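Local structure of heme utilization carrier protein (Escherichia coli O157:H7, 6U9J) at residues 12-17 and 109-114; 24-29 and 126-131; 31-36 and 105-110; 46-51 and 119-124; 57-62 and 130-135. The protein probably acts as a cytosolic heme carrier and may take part in handling heme or its anaerobic breakdown product anaerobilin. All coordinates share one frame; numbering follows the deposited sequence.

How the interactions relate
All five contacts bear on the six-stranded antiparallel sheet. Interactions 1, 2 and 3 fasten the N-terminal segments, up to the start of strand 36-40, to strands 103-111 and 128-133. Interactions 1 and 3 share Arg-109 and Lys-110, and Leu-15 CD1 packs on Leu-33 CD1 at 3.7 Å. Interactions 1, 2 and 5 meet at the salt bridge Glu-16 OE1 to Lys-131 NZ, 2.6 Å long. Interaction 4 sets helix 44-51 on the sheet, and Ile-119 N lies 2.8 Å from Ile-132 O of interaction 5, whose centre is about 11 Å away. Interactions 2 and 5 share Leu-130 and Lys-131 and touch the second subunit; a phosphate ion adjoins interaction 5.

Interaction 1: 12-17 and 109-114; sequences DGTLEV and RKFMGM
The side chain of Arg-109 bridges from the strand to the loop before helix 15-22. Its CB points to that loop, and CG lies between the backbone N and C (chi1 61°). CD passes the two methyls of Leu-15, and a bend at chi3 then turns the guanidinium end-on to the backbone of Gly-13. There NH1 and NH2 share one acceptor: NH1 of Arg-109 bonds to Gly-13 O at 3.0 Å, nearly along the C=O axis, and NH2 to the same Gly-13 O at 3.2 Å. The oxygen lies in the guanidinium plane, while Leu-15 CD2 sits over the centre of one face, 3.6 Å from CZ of Arg-109. A salt bridge from NH1 to Glu-10 adds a second anchor. Beside it the Phe-111 ring turns its edge to Gly-13 C, and its CE1 meets Thr-14 CG2 at 3.8 Å. Phe-111, where the type I' turn of a beta hairpin begins, thus meets the loop that ends in Thr-14, the N-cap of helix 15-22.

Interaction 2: 24-29 and 126-131; sequences TTLLEV and GSAMLK
The N-terminus of helix 26-31 receives a backbone carbonyl from the loop leading into strand 128-133. Gly-126 O accepts a hydrogen bond from Leu-27 N at 3.0 Å, with the donor in the carbonyl plane and an angle of 148° at the hydrogen. The neighbouring Leu-26 N also lies close, but its angle is too poor for a bond. Thr-25 is the N-cap: its OG1, held between the backbone N and the carbonyl carbon (chi1 72°), accepts from Glu-28 N at 3.1 Å. The first turn therefore has one N-H met by its own cap and another by the opposing loop. Gly-126, whose positive phi of 81° suits glycine, lets the loop pass close to Thr-25 and Leu-27, its CA 4.0 Å from Leu-27 CB. Further along, Leu-26 CG stands anti to the backbone N and carries CD2 alongside a methyl, Leu-26 CD2 to Ala-128 CB 3.9 Å. Leu-26 also touches Leu-120 and Phe-122 of the adjoining strand, and Leu-15 of helix 15-22. Past Ala-128, Met-129 and Leu-130 both face Phe-121 in a classic beta bulge. The contact joins a threonine-capped helix start to the chain leading into this bulged inner strand of the antiparallel sheet.

Interaction 3: 31-36 and 105-110; sequences RNLPSS and ALIERK
Ser-35 O is held by one direct bond across the contact, from Glu-108 N at 3.2 Å. That bond is almost straight, 176° at the hydrogen, and enters nearly along the C=O axis. Two waters add links between the same two residues. One accepts from Ser-35 N and donates to Glu-108 O, completing by relay the pairing that the backbones do not make directly. The other lies between the side chains, 2.8 Å from Ser-35 OG, and donates to Glu-108 OE1 at 2.5 Å. Ser-35 OG stands anti to the backbone N (chi1 -177°), which brings it alongside Glu-108 CB. The remaining carboxylate oxygen, OE2, is hydrogen-bonded to His-151 NE2, so the acid is held at both oxygens.

One residue on, Ser-36 and Ile-107 form an antiparallel non-hydrogen-bonded pair, and Ser-36 CA makes a CA-H...O contact with Leu-106 O at 3.3 Å. Ser-36 OG is bonded to Val-30 O at the helix before it. On the apolar side, Leu-33 crosses Ile-107 at about a right angle, with Leu-33 CD1 against Ile-107 CG2 at 3.7 Å.

The loop thus brings the chain from helix 26-31 into strand 36-40, an outer strand of the sheet beside strand 103-111. Leu-7 of helix 3-7 touches Leu-33, while helix 144-157 packs on Leu-106 and Glu-108.

Interaction 4: 46-51 and 119-124; sequences TVWDTV and ILFFNK
Helix 46-51 runs roughly antiparallel to strand 119-122 (147°), their axes 11.3 Å apart at the closest, and the gap is bridged by apolar side chains, with no hydrogen bond between the two segments. Val-47 is the bump: its CG1 fits the hollow between two strand side chains that face the same way, meeting Ile-119 CG2 tip to tip at 4.0 Å and Phe-121 CZ at 4.3 Å. The other branch of the isoleucine reaches on to the next helical turn, where Ile-119 CD1 presses on Val-51 CG2 at 3.5 Å. Phe-121 CZ also approaches the edge of the indole, 4.0 Å from Trp-48 CE3, with the two side chains crossing at about a right angle. Trp-48 NE1 is hydrogen-bonded to Pro-75 O, which satisfies the buried N-H and ties down the indole. On the same face of the sheet, Ile-104 of strand 103-111 flanks Ile-119 and Phe-121, and Leu-130 and Ile-132 of strand 128-133 close on Phe-121.

Interaction 5: 57-62 and 130-135; sequences VTTLVH and LKIFLG. With PO4 (phosphate ion), chain E.
Two neighbouring strands of the antiparallel sheet, 56-62 and 128-133, are zipped together here by a backbone ladder. Thr-58 and Phe-133 form a hydrogen-bonded pair, with Phe-133 N to Thr-58 O at 2.7 Å and the return bond from Thr-58 N to Phe-133 O at 3.0 Å. Leu-60 and Lys-131 repeat the pattern, Leu-60 N to Lys-131 O being 2.8 Å, and Thr-59 with Ile-132 fills the non-hydrogen-bonded place between. On the face of Thr-59 and Ile-132, Leu-130 CD1 packs on Thr-59 CG2 at 3.9 Å, and Val-57 CG2 meets Ile-132 CG2. The face of Thr-58, Leu-60 and Phe-133 has Leu-60 CD1 lying obliquely to the Phe-133 ring. There Lys-131 extends away to its salt bridge with Glu-16, and a water links its NZ to His-62 ND1. A phosphate ion, probably from crystallisation, is weakly bonded by Thr-58 OG1 and also hydrogen-bonded to Ser-71 OG. Strand 66-71 and strand 114-122 flank the pair, and Leu-68 of the second subunit packs on Thr-59 and Leu-130.

Interaction 1: 12-17 and 109-114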
# COMPACT_ATOMS: atom_id res chain seq x y z
N ASP A 12 -12.96 18.78 -11.94
CA ASP A 12 -11.62 19.24 -12.27
C ASP A 12 -10.52 18.51 -11.51
O ASP A 12 -9.34 18.84 -11.70
CB ASP A 12 -11.50 20.75 -11.99
CG ASP A 12 -12.69 21.53 -12.49
OD1 ASP A 12 -13.13 21.29 -13.64
OD2 ASP A 12 -13.20 22.40 -11.74
N GLY A 13 -10.85 17.53 -10.68
CA GLY A 13 -9.86 16.83 -9.87
C GLY A 13 -10.28 15.41 -9.56
O GLY A 13 -10.92 14.75 -10.39
N THR A 14 -9.92 14.94 -8.37
CA THR A 14 -10.19 13.56 -7.99
C THR A 14 -11.66 13.37 -7.61
O THR A 14 -12.38 14.32 -7.30
CB THR A 14 -9.30 13.14 -6.83
OG1 THR A 14 -9.64 13.91 -5.67
CG2 THR A 14 -7.82 13.34 -7.17
N LEU A 15 -12.09 12.11 -7.61
CA LEU A 15 -13.47 11.79 -7.25
C LEU A 15 -13.70 11.80 -5.74
O LEU A 15 -14.84 11.97 -5.30
CB LEU A 15 -13.86 10.42 -7.82
CG LEU A 15 -13.86 10.29 -9.35
CD1 LEU A 15 -14.29 8.89 -9.74
CD2 LEU A 15 -14.77 11.34 -9.97
N GLU A 16 -12.65 11.62 -4.94
CA GLU A 16 -12.82 11.72 -3.49
C GLU A 16 -13.15 13.14 -3.08
O GLU A 16 -13.95 13.36 -2.16
CB GLU A 16 -11.55 11.23 -2.78
CG GLU A 16 -11.34 9.73 -2.85
CD GLU A 16 -10.61 9.29 -4.11
OE1 GLU A 16 -10.23 8.10 -4.20
OE2 GLU A 16 -10.41 10.13 -5.02
N VAL A 17 -12.55 14.13 -3.75
CA VAL A 17 -12.88 15.52 -3.46
C VAL A 17 -14.35 15.78 -3.74
O VAL A 17 -15.02 16.51 -2.99
CB VAL A 17 -11.96 16.46 -4.28
CG1 VAL A 17 -12.53 17.87 -4.32
CG2 VAL A 17 -10.55 16.47 -3.69
N ARG A 109 -12.79 8.13 -17.35
CA ARG A 109 -13.05 9.56 -17.27
C ARG A 109 -11.78 10.32 -17.65
O ARG A 109 -10.72 9.73 -17.86
CB ARG A 109 -13.50 9.96 -15.86
CG ARG A 109 -12.47 9.64 -14.79
CD ARG A 109 -12.96 10.05 -13.40
NE ARG A 109 -13.16 11.50 -13.32
CZ ARG A 109 -12.44 12.33 -12.56
NH1 ARG A 109 -12.71 13.63 -12.57
NH2 ARG A 109 -11.48 11.87 -11.77
N LYS A 110 -11.91 11.63 -17.76
CA LYS A 110 -10.73 12.46 -17.89
C LYS A 110 -10.31 12.98 -16.52
O LYS A 110 -11.15 13.40 -15.71
CB LYS A 110 -10.96 13.63 -18.85
CG LYS A 110 -10.84 13.22 -20.30
CD LYS A 110 -10.80 14.40 -21.22
CE LYS A 110 -10.80 13.94 -22.67
NZ LYS A 110 -9.43 13.61 -23.14
N PHE A 111 -9.01 12.91 -16.24
CA PHE A 111 -8.42 13.45 -15.02
C PHE A 111 -7.41 14.50 -15.46
O PHE A 111 -6.35 14.16 -16.01
CB PHE A 111 -7.76 12.36 -14.18
CG PHE A 111 -7.11 12.87 -12.94
CD1 PHE A 111 -7.85 13.56 -11.99
CD2 PHE A 111 -5.75 12.69 -12.72
CE1 PHE A 111 -7.26 14.04 -10.84
CE2 PHE A 111 -5.15 13.17 -11.57
CZ PHE A 111 -5.91 13.85 -10.63
N MET A 112 -7.74 15.77 -15.23
CA MET A 112 -6.91 16.88 -15.68
C MET A 112 -6.55 16.73 -17.16
O MET A 112 -5.39 16.89 -17.56
CB MET A 112 -5.65 16.98 -14.82
CG MET A 112 -5.94 16.85 -13.33
SD MET A 112 -4.63 17.56 -12.32
CE MET A 112 -3.28 16.46 -12.73
N GLY A 113 -7.54 16.39 -17.97
CA GLY A 113 -7.37 16.30 -19.41
C GLY A 113 -6.80 14.99 -19.90
O GLY A 113 -6.70 14.79 -21.12
N MET A 114 -6.46 14.07 -18.99
CA MET A 114 -5.87 12.79 -19.34
C MET A 114 -6.97 11.73 -19.36
O MET A 114 -7.70 11.58 -18.38
CB MET A 114 -4.81 12.44 -18.30
CG MET A 114 -3.65 11.62 -18.77
SD MET A 114 -2.30 11.95 -17.62
CE MET A 114 -3.13 11.66 -16.06

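Interaction 2: 24-29 and 126-131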
# COMPACT_ATOMS: atom_id res chain seq x y z
N THR A 24 -20.69 12.60 0.90
CA THR A 24 -21.23 11.28 0.61
C THR A 24 -20.04 10.33 0.39
O THR A 24 -18.88 10.69 0.64
CB THR A 24 -22.19 11.34 -0.58
OG1 THR A 24 -22.93 10.11 -0.67
CG2 THR A 24 -21.45 11.60 -1.88
N THR A 25 -20.33 9.12 -0.07
CA THR A 25 -19.30 8.11 -0.27
C THR A 25 -18.76 8.13 -1.70
O THR A 25 -19.45 8.54 -2.64
CB THR A 25 -19.84 6.71 0.04
OG1 THR A 25 -20.75 6.30 -1.00
CG2 THR A 25 -20.57 6.70 1.38
N LEU A 26 -17.52 7.67 -1.84
CA LEU A 26 -16.93 7.54 -3.17
C LEU A 26 -17.77 6.62 -4.06
O LEU A 26 -17.90 6.87 -5.27
CB LEU A 26 -15.50 7.04 -3.08
CG LEU A 26 -14.74 6.81 -4.38
CD1 LEU A 26 -14.54 8.14 -5.12
CD2 LEU A 26 -13.40 6.15 -4.10
N LEU A 27 -18.33 5.55 -3.49
CA LEU A 27 -19.17 4.67 -4.31
C LEU A 27 -20.37 5.41 -4.89
O LEU A 27 -20.70 5.25 -6.06
CB LEU A 27 -19.63 3.46 -3.49
CG LEU A 27 -20.54 2.49 -4.25
CD1 LEU A 27 -19.87 1.98 -5.53
CD2 LEU A 27 -20.94 1.33 -3.36
N GLU A 28 -21.04 6.22 -4.07
CA GLU A 28 -22.20 6.95 -4.60
C GLU A 28 -21.79 7.92 -5.70
O GLU A 28 -22.52 8.08 -6.68
CB GLU A 28 -22.93 7.68 -3.47
CG GLU A 28 -24.34 8.11 -3.87
CD GLU A 28 -25.26 6.92 -4.11
OE1 GLU A 28 -26.12 7.00 -5.01
OE2 GLU A 28 -25.11 5.90 -3.40
N VAL A 29 -20.63 8.56 -5.57
CA VAL A 29 -20.12 9.40 -6.66
C VAL A 29 -19.88 8.57 -7.91
O VAL A 29 -20.29 8.94 -9.02
CB VAL A 29 -18.84 10.13 -6.22
CG1 VAL A 29 -18.19 10.85 -7.42
CG2 VAL A 29 -19.14 11.09 -5.09
N GLY A 126 -18.22 2.01 1.43
CA GLY A 126 -18.27 2.73 0.17
C GLY A 126 -17.02 3.51 -0.18
O GLY A 126 -17.07 4.36 -1.07
N SER A 127 -15.90 3.25 0.49
CA SER A 127 -14.64 3.86 0.12
C SER A 127 -13.75 2.81 -0.53
O SER A 127 -14.03 1.62 -0.51
CB SER A 127 -13.95 4.50 1.34
OG SER A 127 -14.00 3.67 2.48
N ALA A 128 -12.65 3.28 -1.12
CA ALA A 128 -11.79 2.42 -1.91
C ALA A 128 -10.81 1.67 -1.01
O ALA A 128 -10.20 2.26 -0.11
CB ALA A 128 -11.03 3.24 -2.96
N MET A 129 -10.69 0.36 -1.23
CA MET A 129 -9.62 -0.40 -0.60
C MET A 129 -8.45 -0.66 -1.52
O MET A 129 -7.35 -0.95 -1.04
CB MET A 129 -10.15 -1.74 -0.04
CG MET A 129 -11.33 -2.35 -0.77
SD MET A 129 -11.85 -3.93 -0.03
CE MET A 129 -10.39 -4.79 -0.46
N LEU A 130 -8.62 -0.50 -2.83
CA LEU A 130 -7.55 -0.77 -3.77
C LEU A 130 -7.97 -0.17 -5.10
O LEU A 130 -9.16 -0.09 -5.38
CB LEU A 130 -7.31 -2.28 -3.92
CG LEU A 130 -6.01 -2.66 -4.61
CD1 LEU A 130 -4.80 -2.36 -3.73
CD2 LEU A 130 -6.05 -4.13 -5.00
N LYS A 131 -6.99 0.27 -5.90
CA LYS A 131 -7.25 0.76 -7.24
C LYS A 131 -6.27 0.13 -8.21
O LYS A 131 -5.10 -0.09 -7.87
CB LYS A 131 -7.13 2.30 -7.32
CG LYS A 131 -8.11 3.06 -6.43
CD LYS A 131 -8.07 4.56 -6.70
CE LYS A 131 -8.99 5.33 -5.77
NZ LYS A 131 -9.04 6.78 -6.16

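Interaction 3: 31-36 and 105-110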
# COMPACT_ATOMS: atom_id res chain seq x y z
N ARG A 31 -21.19 5.79 -8.87
CA ARG A 31 -22.44 5.34 -9.48
C ARG A 31 -23.04 6.41 -10.38
O ARG A 31 -23.69 6.08 -11.38
CB ARG A 31 -23.45 4.98 -8.40
CG ARG A 31 -23.15 3.71 -7.65
CD ARG A 31 -24.33 3.36 -6.78
NE ARG A 31 -24.07 2.22 -5.91
CZ ARG A 31 -24.20 0.95 -6.29
NH1 ARG A 31 -23.94 -0.02 -5.43
NH2 ARG A 31 -24.58 0.66 -7.53
N ASN A 32 -22.83 7.67 -10.05
CA ASN A 32 -23.44 8.78 -10.77
C ASN A 32 -22.55 9.34 -11.87
O ASN A 32 -22.93 10.33 -12.51
CB ASN A 32 -23.82 9.88 -9.77
CG ASN A 32 -25.02 9.50 -8.94
OD1 ASN A 32 -26.16 9.56 -9.42
ND2 ASN A 32 -24.79 9.09 -7.70
N LEU A 33 -21.40 8.73 -12.11
CA LEU A 33 -20.56 9.12 -13.23
C LEU A 33 -21.24 8.80 -14.56
O LEU A 33 -22.06 7.89 -14.64
CB LEU A 33 -19.21 8.40 -13.16
CG LEU A 33 -18.22 8.88 -12.10
CD1 LEU A 33 -17.02 7.94 -12.03
CD2 LEU A 33 -17.78 10.31 -12.40
N PRO A 34 -20.90 9.54 -15.62
CA PRO A 34 -21.46 9.20 -16.94
C PRO A 34 -20.95 7.88 -17.49
O PRO A 34 -21.66 7.25 -18.29
CB PRO A 34 -21.03 10.37 -17.83
CG PRO A 34 -19.95 11.07 -17.08
CD PRO A 34 -20.19 10.83 -15.63
N SER A 35 -19.75 7.42 -17.10
CA SER A 35 -19.16 6.23 -17.70
C SER A 35 -18.60 5.34 -16.59
O SER A 35 -17.39 5.34 -16.34
CB SER A 35 -18.08 6.60 -18.70
OG SER A 35 -17.56 5.44 -19.33
N SER A 36 -19.48 4.57 -15.94
CA SER A 36 -19.05 3.62 -14.92
C SER A 36 -19.92 2.37 -14.95
O SER A 36 -21.12 2.44 -15.21
CB SER A 36 -19.09 4.23 -13.51
OG SER A 36 -20.42 4.51 -13.11
N ALA A 105 -15.92 -1.29 -9.33
CA ALA A 105 -16.34 -0.42 -10.43
C ALA A 105 -15.26 -0.34 -11.49
O ALA A 105 -14.07 -0.28 -11.17
CB ALA A 105 -16.68 0.99 -9.94
N LEU A 106 -15.67 -0.34 -12.75
CA LEU A 106 -14.81 0.03 -13.86
C LEU A 106 -15.20 1.43 -14.28
O LEU A 106 -16.38 1.70 -14.51
CB LEU A 106 -14.95 -0.94 -15.03
CG LEU A 106 -14.07 -2.21 -14.96
CD1 LEU A 106 -14.46 -3.08 -13.78
CD2 LEU A 106 -14.15 -3.00 -16.26
N ILE A 107 -14.21 2.32 -14.35
CA ILE A 107 -14.44 3.75 -14.59
C ILE A 107 -13.59 4.24 -15.75
O ILE A 107 -12.40 3.93 -15.84
CB ILE A 107 -14.12 4.57 -13.33
CG1 ILE A 107 -15.02 4.14 -12.18
CG2 ILE A 107 -14.25 6.08 -13.63
CD1 ILE A 107 -14.50 4.55 -10.81
N GLU A 108 -14.19 5.05 -16.62
CA GLU A 108 -13.45 5.81 -17.61
C GLU A 108 -13.81 7.28 -17.44
O GLU A 108 -14.99 7.62 -17.35
CB GLU A 108 -13.77 5.36 -19.04
CG GLU A 108 -13.35 3.92 -19.31
CD GLU A 108 -13.82 3.44 -20.67
OE1 GLU A 108 -14.84 2.73 -20.74
OE2 GLU A 108 -13.16 3.79 -21.67
N ARG A 109 -12.79 8.13 -17.35
CA ARG A 109 -13.05 9.56 -17.27
C ARG A 109 -11.78 10.32 -17.65
O ARG A 109 -10.72 9.73 -17.86
CB ARG A 109 -13.50 9.96 -15.86
CG ARG A 109 -12.47 9.64 -14.79
CD ARG A 109 -12.96 10.05 -13.40
NE ARG A 109 -13.16 11.50 -13.32
CZ ARG A 109 -12.44 12.33 -12.56
NH1 ARG A 109 -12.71 13.63 -12.57
NH2 ARG A 109 -11.48 11.87 -11.77
N LYS A 110 -11.91 11.63 -17.76
CA LYS A 110 -10.73 12.46 -17.89
C LYS A 110 -10.31 12.98 -16.52
O LYS A 110 -11.15 13.40 -15.71
CB LYS A 110 -10.96 13.63 -18.85
CG LYS A 110 -10.84 13.22 -20.30
CD LYS A 110 -10.80 14.40 -21.22
CE LYS A 110 -10.80 13.94 -22.67
NZ LYS A 110 -9.43 13.61 -23.14
O HOH W 1 -17.27 8.93 -16.21
O HOH W 2 -16.65 2.87 -18.95

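Interaction 4: 46-51 and 119-124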
# COMPACT_ATOMS: atom_id res chain seq x y z
N THR A 46 -13.39 -13.00 -10.98
CA THR A 46 -13.50 -12.75 -12.41
C THR A 46 -12.69 -11.52 -12.82
O THR A 46 -11.94 -11.55 -13.81
CB THR A 46 -14.97 -12.59 -12.80
OG1 THR A 46 -15.66 -13.83 -12.59
CG2 THR A 46 -15.11 -12.18 -14.26
N VAL A 47 -12.81 -10.44 -12.05
CA VAL A 47 -12.09 -9.21 -12.38
C VAL A 47 -10.60 -9.40 -12.18
O VAL A 47 -9.79 -9.09 -13.07
CB VAL A 47 -12.62 -8.04 -11.53
CG1 VAL A 47 -11.72 -6.80 -11.69
CG2 VAL A 47 -14.08 -7.73 -11.88
N TRP A 48 -10.21 -9.93 -11.02
CA TRP A 48 -8.79 -10.07 -10.73
C TRP A 48 -8.10 -10.95 -11.76
O TRP A 48 -7.08 -10.57 -12.35
CB TRP A 48 -8.59 -10.65 -9.31
CG TRP A 48 -7.17 -10.51 -8.87
CD1 TRP A 48 -6.13 -11.35 -9.14
CD2 TRP A 48 -6.62 -9.41 -8.14
NE1 TRP A 48 -4.96 -10.85 -8.61
CE2 TRP A 48 -5.24 -9.67 -7.96
CE3 TRP A 48 -7.16 -8.24 -7.60
CZ2 TRP A 48 -4.39 -8.79 -7.29
CZ3 TRP A 48 -6.32 -7.37 -6.92
CH2 TRP A 48 -4.96 -7.65 -6.77
N ASP A 49 -8.66 -12.15 -12.01
CA ASP A 49 -8.03 -13.08 -12.95
C ASP A 49 -7.97 -12.53 -14.37
O ASP A 49 -7.05 -12.86 -15.13
CB ASP A 49 -8.79 -14.41 -12.93
CG ASP A 49 -8.59 -15.19 -11.62
OD1 ASP A 49 -7.75 -14.78 -10.79
OD2 ASP A 49 -9.32 -16.18 -11.43
N THR A 50 -8.93 -11.67 -14.74
CA THR A 50 -8.91 -11.06 -16.07
C THR A 50 -7.77 -10.04 -16.19
O THR A 50 -7.01 -10.07 -17.16
CB THR A 50 -10.26 -10.40 -16.35
OG1 THR A 50 -11.26 -11.42 -16.42
CG2 THR A 50 -10.24 -9.66 -17.69
N VAL A 51 -7.60 -9.18 -15.18
CA VAL A 51 -6.56 -8.15 -15.23
C VAL A 51 -5.18 -8.78 -15.24
O VAL A 51 -4.22 -8.21 -15.79
CB VAL A 51 -6.75 -7.17 -14.06
CG1 VAL A 51 -5.64 -6.09 -14.02
CG2 VAL A 51 -8.11 -6.51 -14.14
N ILE A 119 -10.03 0.48 -12.23
CA ILE A 119 -10.86 -0.46 -11.48
C ILE A 119 -10.74 -0.11 -10.01
O ILE A 119 -9.63 -0.04 -9.48
CB ILE A 119 -10.42 -1.91 -11.73
CG1 ILE A 119 -10.50 -2.21 -13.22
CG2 ILE A 119 -11.27 -2.91 -10.91
CD1 ILE A 119 -9.82 -3.48 -13.61
N LEU A 120 -11.87 0.14 -9.36
CA LEU A 120 -11.92 0.49 -7.94
C LEU A 120 -12.56 -0.65 -7.18
O LEU A 120 -13.63 -1.13 -7.57
CB LEU A 120 -12.71 1.78 -7.70
CG LEU A 120 -11.90 3.07 -7.67
CD1 LEU A 120 -11.05 3.19 -8.92
CD2 LEU A 120 -12.86 4.25 -7.56
N PHE A 121 -11.92 -1.07 -6.10
CA PHE A 121 -12.47 -2.07 -5.19
C PHE A 121 -12.95 -1.35 -3.95
O PHE A 121 -12.18 -0.61 -3.33
CB PHE A 121 -11.41 -3.12 -4.82
CG PHE A 121 -10.86 -3.88 -6.00
CD1 PHE A 121 -9.87 -3.33 -6.81
CD2 PHE A 121 -11.32 -5.16 -6.30
CE1 PHE A 121 -9.35 -4.02 -7.89
CE2 PHE A 121 -10.81 -5.86 -7.36
CZ PHE A 121 -9.83 -5.30 -8.17
N PHE A 122 -14.21 -1.55 -3.59
CA PHE A 122 -14.84 -0.83 -2.48
C PHE A 122 -15.06 -1.72 -1.26
O PHE A 122 -15.43 -2.90 -1.39
CB PHE A 122 -16.20 -0.27 -2.89
CG PHE A 122 -16.12 0.80 -3.92
CD1 PHE A 122 -16.15 0.48 -5.27
CD2 PHE A 122 -16.01 2.12 -3.54
CE1 PHE A 122 -16.08 1.47 -6.23
CE2 PHE A 122 -15.94 3.12 -4.50
CZ PHE A 122 -15.97 2.79 -5.85
N ASN A 123 -14.92 -1.12 -0.08
CA ASN A 123 -15.29 -1.80 1.16
C ASN A 123 -16.76 -1.50 1.47
O ASN A 123 -17.46 -0.81 0.73
CB ASN A 123 -14.36 -1.39 2.31
CG ASN A 123 -14.39 0.10 2.61
OD1 ASN A 123 -15.41 0.77 2.45
ND2 ASN A 123 -13.26 0.62 3.06
N LYS A 124 -17.24 -2.02 2.60
CA LYS A 124 -18.65 -1.87 2.93
C LYS A 124 -19.03 -0.44 3.32
O LYS A 124 -20.23 -0.14 3.37
CB LYS A 124 -19.03 -2.82 4.06
CG LYS A 124 -18.45 -2.45 5.41
CD LYS A 124 -18.55 -3.63 6.38
CE LYS A 124 -18.46 -3.17 7.83
NZ LYS A 124 -17.15 -2.52 8.14

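Interaction 5: 57-62 and 130-135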
# COMPACT_ATOMS: atom_id res chain seq x y z
N VAL A 57 0.13 -3.09 -15.50
CA VAL A 57 -0.86 -2.18 -14.94
C VAL A 57 -0.26 -1.52 -13.70
O VAL A 57 0.81 -1.91 -13.23
CB VAL A 57 -2.19 -2.89 -14.61
CG1 VAL A 57 -2.84 -3.45 -15.88
CG2 VAL A 57 -1.98 -4.01 -13.58
N THR A 58 -0.95 -0.51 -13.17
CA THR A 58 -0.54 0.15 -11.94
C THR A 58 -1.55 -0.13 -10.84
O THR A 58 -2.71 0.27 -10.94
CB THR A 58 -0.38 1.65 -12.15
OG1 THR A 58 0.55 1.89 -13.21
CG2 THR A 58 0.12 2.31 -10.85
N THR A 59 -1.09 -0.78 -9.78
CA THR A 59 -1.90 -1.07 -8.61
C THR A 59 -1.55 -0.07 -7.52
O THR A 59 -0.37 0.15 -7.24
CB THR A 59 -1.64 -2.49 -8.11
OG1 THR A 59 -1.92 -3.42 -9.17
CG2 THR A 59 -2.52 -2.81 -6.91
N LEU A 60 -2.57 0.54 -6.93
CA LEU A 60 -2.38 1.65 -6.00
C LEU A 60 -3.11 1.37 -4.69
O LEU A 60 -4.26 0.92 -4.69
CB LEU A 60 -2.89 2.96 -6.64
CG LEU A 60 -2.80 4.28 -5.89
CD1 LEU A 60 -2.53 5.43 -6.85
CD2 LEU A 60 -4.06 4.53 -5.08
N VAL A 61 -2.45 1.66 -3.57
CA VAL A 61 -3.11 1.69 -2.27
C VAL A 61 -2.86 3.06 -1.65
O VAL A 61 -1.76 3.62 -1.77
CB VAL A 61 -2.64 0.56 -1.35
CG1 VAL A 61 -1.16 0.69 -1.04
CG2 VAL A 61 -3.48 0.52 -0.08
N HIS A 62 -3.89 3.61 -1.01
CA HIS A 62 -3.94 4.99 -0.55
C HIS A 62 -4.29 4.98 0.94
O HIS A 62 -5.38 4.56 1.31
CB HIS A 62 -4.98 5.77 -1.35
CG HIS A 62 -4.87 7.26 -1.26
ND1 HIS A 62 -5.58 8.11 -2.09
CD2 HIS A 62 -4.17 8.07 -0.42
CE1 HIS A 62 -5.31 9.36 -1.78
NE2 HIS A 62 -4.46 9.37 -0.77
N LEU A 130 -8.62 -0.50 -2.83
CA LEU A 130 -7.55 -0.77 -3.77
C LEU A 130 -7.97 -0.17 -5.10
O LEU A 130 -9.16 -0.09 -5.38
CB LEU A 130 -7.31 -2.28 -3.92
CG LEU A 130 -6.01 -2.66 -4.61
CD1 LEU A 130 -4.80 -2.36 -3.73
CD2 LEU A 130 -6.05 -4.13 -5.00
N LYS A 131 -6.99 0.27 -5.90
CA LYS A 131 -7.25 0.76 -7.24
C LYS A 131 -6.27 0.13 -8.21
O LYS A 131 -5.10 -0.09 -7.87
CB LYS A 131 -7.13 2.30 -7.32
CG LYS A 131 -8.11 3.06 -6.43
CD LYS A 131 -8.07 4.56 -6.70
CE LYS A 131 -8.99 5.33 -5.77
NZ LYS A 131 -9.04 6.78 -6.16
N ILE A 132 -6.73 -0.17 -9.42
CA ILE A 132 -5.86 -0.58 -10.52
C ILE A 132 -6.10 0.37 -11.68
O ILE A 132 -7.25 0.59 -12.07
CB ILE A 132 -6.11 -2.03 -10.96
CG1 ILE A 132 -5.86 -2.99 -9.79
CG2 ILE A 132 -5.20 -2.39 -12.13
CD1 ILE A 132 -6.32 -4.40 -10.10
N PHE A 133 -5.02 0.93 -12.23
CA PHE A 133 -5.08 1.84 -13.37
C PHE A 133 -4.42 1.21 -14.58
O PHE A 133 -3.39 0.56 -14.46
CB PHE A 133 -4.38 3.16 -13.05
CG PHE A 133 -5.09 3.99 -12.03
CD1 PHE A 133 -4.83 3.82 -10.68
CD2 PHE A 133 -6.00 4.96 -12.43
CE1 PHE A 133 -5.49 4.59 -9.74
CE2 PHE A 133 -6.66 5.74 -11.49
CZ PHE A 133 -6.41 5.55 -10.14
N LEU A 134 -4.97 1.46 -15.77
CA LEU A 134 -4.35 0.92 -16.97
C LEU A 134 -2.99 1.56 -17.22
O LEU A 134 -2.74 2.70 -16.82
CB LEU A 134 -5.23 1.14 -18.19
CG LEU A 134 -6.45 0.25 -18.33
CD1 LEU A 134 -6.98 0.34 -19.76
CD2 LEU A 134 -6.13 -1.18 -17.96
N GLY A 135 -2.12 0.81 -17.90
CA GLY A 135 -0.78 1.27 -18.19
C GLY A 135 -0.71 2.28 -19.33
O GLY A 135 -1.66 2.52 -20.06
P PO4 E . 2.71 1.72 -16.61
O1 PO4 E . 2.04 0.70 -15.71
O2 PO4 E . 4.04 2.12 -16.02
O3 PO4 E . 2.92 1.13 -17.99
O4 PO4 E . 1.84 2.96 -16.74
O HOH W 3 -6.23 7.71 -4.97